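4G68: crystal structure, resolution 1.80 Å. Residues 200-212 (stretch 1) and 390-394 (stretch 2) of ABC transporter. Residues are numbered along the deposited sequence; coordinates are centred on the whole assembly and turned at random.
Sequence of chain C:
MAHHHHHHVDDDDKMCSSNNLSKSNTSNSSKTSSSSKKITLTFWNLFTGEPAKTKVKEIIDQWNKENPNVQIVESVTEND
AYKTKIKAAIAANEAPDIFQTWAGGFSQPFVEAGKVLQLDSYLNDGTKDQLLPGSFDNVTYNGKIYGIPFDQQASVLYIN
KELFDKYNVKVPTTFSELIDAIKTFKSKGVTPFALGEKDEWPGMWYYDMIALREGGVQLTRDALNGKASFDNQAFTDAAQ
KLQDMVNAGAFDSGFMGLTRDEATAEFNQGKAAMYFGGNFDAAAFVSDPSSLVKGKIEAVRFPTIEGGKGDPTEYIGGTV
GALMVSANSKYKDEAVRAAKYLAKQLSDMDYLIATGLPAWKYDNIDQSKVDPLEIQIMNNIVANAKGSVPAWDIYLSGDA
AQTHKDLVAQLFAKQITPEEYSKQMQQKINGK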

# COMPACT_ATOMS: atom_id res chain seq x y z
N GLU C 200 12.65 -3.55 1.01
CA GLU C 200 12.48 -2.78 2.30
C GLU C 200 11.10 -2.24 2.68
O GLU C 200 10.75 -2.17 3.87
CB GLU C 200 13.53 -1.67 2.44
CG GLU C 200 14.90 -2.18 1.98
CD GLU C 200 16.01 -1.19 2.24
OE1 GLU C 200 15.71 0.01 2.40
OE2 GLU C 200 17.19 -1.64 2.30
N TRP C 201 10.35 -1.79 1.67
CA TRP C 201 9.03 -1.31 1.96
C TRP C 201 8.09 -2.35 2.61
O TRP C 201 7.42 -2.01 3.52
CB TRP C 201 8.40 -0.50 0.80
CG TRP C 201 7.97 -1.35 -0.33
CD1 TRP C 201 8.66 -1.62 -1.51
CD2 TRP C 201 6.77 -2.15 -0.39
NE1 TRP C 201 7.96 -2.49 -2.29
CE2 TRP C 201 6.80 -2.85 -1.67
CE3 TRP C 201 5.64 -2.30 0.45
CZ2 TRP C 201 5.79 -3.72 -2.06
CZ3 TRP C 201 4.65 -3.16 0.04
CH2 TRP C 201 4.71 -3.85 -1.19
N PRO C 202 8.10 -3.61 2.19
CA PRO C 202 7.12 -4.49 2.86
C PRO C 202 7.32 -4.64 4.38
O PRO C 202 6.35 -4.61 5.12
CB PRO C 202 7.28 -5.82 2.13
CG PRO C 202 7.93 -5.48 0.84
CD PRO C 202 8.86 -4.34 1.16
N GLY C 203 8.57 -4.78 4.86
CA GLY C 203 8.82 -4.90 6.31
C GLY C 203 8.59 -3.63 7.07
O GLY C 203 8.36 -3.64 8.34
N MET C 204 8.73 -2.51 6.33
CA MET C 204 8.53 -1.19 6.84
C MET C 204 7.06 -1.09 7.33
O MET C 204 6.84 -0.65 8.40
CB MET C 204 8.84 -0.21 5.69
CG MET C 204 9.20 1.19 6.09
SD MET C 204 8.44 2.47 5.02
CE MET C 204 6.71 1.92 5.15
N TRP C 205 6.07 -1.45 6.50
CA TRP C 205 4.66 -1.73 7.00
C TRP C 205 4.47 -2.29 8.44
O TRP C 205 3.59 -1.80 9.24
CB TRP C 205 3.91 -2.60 5.98
CG TRP C 205 3.43 -1.75 4.85
CD1 TRP C 205 4.21 -1.00 3.96
CD2 TRP C 205 2.04 -1.45 4.50
NE1 TRP C 205 3.40 -0.24 3.14
CE2 TRP C 205 2.10 -0.46 3.41
CE3 TRP C 205 0.80 -1.82 4.99
CZ2 TRP C 205 0.95 0.03 2.80
CZ3 TRP C 205 -0.34 -1.34 4.40
CH2 TRP C 205 -0.28 -0.41 3.34
N TYR C 206 5.25 -3.33 8.77
CA TYR C 206 5.22 -3.93 10.08
C TYR C 206 5.61 -2.89 11.09
O TYR C 206 4.87 -2.70 12.08
CB TYR C 206 6.21 -5.14 10.15
CG TYR C 206 5.81 -6.38 9.43
CD1 TYR C 206 5.79 -7.59 10.13
CD2 TYR C 206 5.60 -6.42 8.04
CE1 TYR C 206 5.46 -8.76 9.49
CE2 TYR C 206 5.30 -7.62 7.38
CZ TYR C 206 5.25 -8.78 8.13
OH TYR C 206 4.91 -10.01 7.56
N TYR C 207 6.74 -2.19 10.86
CA TYR C 207 7.22 -1.22 11.86
C TYR C 207 6.27 -0.04 12.00
O TYR C 207 5.87 0.32 13.10
CB TYR C 207 8.65 -0.65 11.51
CG TYR C 207 8.97 0.41 12.49
CD1 TYR C 207 9.58 0.10 13.71
CD2 TYR C 207 8.56 1.73 12.28
CE1 TYR C 207 9.80 1.10 14.67
CE2 TYR C 207 8.73 2.71 13.23
CZ TYR C 207 9.38 2.40 14.42
OH TYR C 207 9.58 3.43 15.33
N ASP C 208 5.92 0.59 10.87
CA ASP C 208 4.85 1.62 10.88
C ASP C 208 3.60 1.25 11.67
O ASP C 208 3.13 2.05 12.50
CB ASP C 208 4.44 2.01 9.47
CG ASP C 208 5.55 2.63 8.68
OD1 ASP C 208 6.63 2.77 9.23
OD2 ASP C 208 5.36 2.94 7.47
N MET C 209 3.07 0.04 11.40
CA MET C 209 1.84 -0.39 12.08
C MET C 209 2.04 -0.45 13.58
O MET C 209 1.17 -0.01 14.34
CB MET C 209 1.33 -1.78 11.64
CG MET C 209 0.57 -2.44 12.84
SD MET C 209 -1.05 -1.63 13.06
CE MET C 209 -1.53 -1.61 11.32
N ILE C 210 3.17 -1.03 13.98
CA ILE C 210 3.45 -1.18 15.39
C ILE C 210 3.61 0.20 16.03
O ILE C 210 2.96 0.44 17.06
CB ILE C 210 4.66 -2.13 15.68
CG1 ILE C 210 4.48 -3.53 15.01
CG2 ILE C 210 4.86 -2.21 17.21
CD1 ILE C 210 5.83 -4.29 14.79
N ALA C 211 4.35 1.12 15.39
CA ALA C 211 4.43 2.57 15.85
C ALA C 211 3.04 3.18 15.97
O ALA C 211 2.72 3.92 16.92
CB ALA C 211 5.34 3.41 14.92
N LEU C 212 2.16 2.86 15.03
CA LEU C 212 0.74 3.41 15.17
C LEU C 212 -0.01 2.86 16.35
O LEU C 212 -0.73 3.60 17.10
CB LEU C 212 -0.02 3.21 13.89
CG LEU C 212 -1.38 3.80 13.56
CD1 LEU C 212 -1.87 3.12 12.29
CD2 LEU C 212 -2.43 3.51 14.58
N PRO C 390 -0.97 7.23 5.92
CA PRO C 390 -0.28 6.38 4.90
C PRO C 390 1.04 5.80 5.39
O PRO C 390 1.62 6.30 6.36
CB PRO C 390 -0.04 7.35 3.72
CG PRO C 390 -1.07 8.46 3.90
CD PRO C 390 -1.19 8.61 5.41
N ALA C 391 1.51 4.77 4.71
CA ALA C 391 2.83 4.18 5.00
C ALA C 391 3.88 5.26 4.91
O ALA C 391 3.78 6.21 4.07
CB ALA C 391 3.13 3.12 3.98
N TRP C 392 4.93 5.16 5.74
CA TRP C 392 5.86 6.33 5.89
C TRP C 392 6.69 6.63 4.66
O TRP C 392 7.12 7.78 4.42
CB TRP C 392 6.75 6.07 7.11
CG TRP C 392 6.00 6.03 8.45
CD1 TRP C 392 4.65 5.77 8.70
CD2 TRP C 392 6.62 6.18 9.77
NE1 TRP C 392 4.38 5.80 10.06
CE2 TRP C 392 5.54 6.03 10.76
CE3 TRP C 392 7.93 6.44 10.21
CZ2 TRP C 392 5.77 6.15 12.12
CZ3 TRP C 392 8.15 6.51 11.57
CH2 TRP C 392 7.09 6.37 12.51
N ASP C 393 6.96 5.62 3.83
CA ASP C 393 7.66 5.82 2.59
C ASP C 393 6.82 6.53 1.50
O ASP C 393 7.42 7.09 0.55
CB ASP C 393 8.32 4.53 2.01
CG ASP C 393 7.30 3.45 1.50
OD1 ASP C 393 6.08 3.59 1.81
OD2 ASP C 393 7.74 2.41 0.83
N ILE C 394 5.49 6.45 1.60
CA ILE C 394 4.56 7.28 0.78
C ILE C 394 4.34 8.63 1.42
O ILE C 394 3.93 9.56 0.70
CB ILE C 394 3.14 6.68 0.70
CG1 ILE C 394 3.11 5.41 -0.11
CG2 ILE C 394 2.11 7.71 0.16
CD1 ILE C 394 1.74 4.75 -0.09
O HOH W 1 4.36 1.74 0.88
O HOH W 2 2.50 4.88 12.07

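One side of a helix, 201-212, receives the turn where a second helix begins, with Ala391 at the N-cap and Trp392 in its first turn. The backbones come close where small meets large: the CA atoms of Trp205 and Ala391 lie 6.5 Å apart. Ala391 is the small bump here, its CB 3.5 Å from Trp205 NE1 and about 4.0 Å from Met204 CE, so the methyl rests against the indole and the thioether where they lie next to each other. Asp393 follows, its CB 3.6 Å from Met204 SD and its OD2 3.0 Å from Trp201 CB, a close contact and not a hydrogen bond.

Trp392 is the large bump, and it lies along the helix across residues one turn apart. Asp208 CB sits over the face of its five-membered ring, 4.1 Å from the centroid. Tyr207 turns its edge to the indole, planes at 85°, while Ala211, with only a methyl, leaves room for the six-membered ring: its CB is 3.9 Å from Trp392 CZ2.

One direct hydrogen bond joins the two stretches. Trp392 N, an amide of the first helical turn, which has no earlier carbonyl of its own helix to bond, donates to Asp208 OD2 at 2.8 Å, nearly straight, though the carboxylate oxygen is less surely placed. Two waters complete the polar fit. One accepts from Trp205 NE1 and donates to Asp393 OD1; the other accepts from Trp392 NE1 and donates to Asp208 O. Here Trp392 packs against a methyl and a CB, and against a second ring that turns its edge to it, while water takes the indole nitrogens of Trp205 and Trp392.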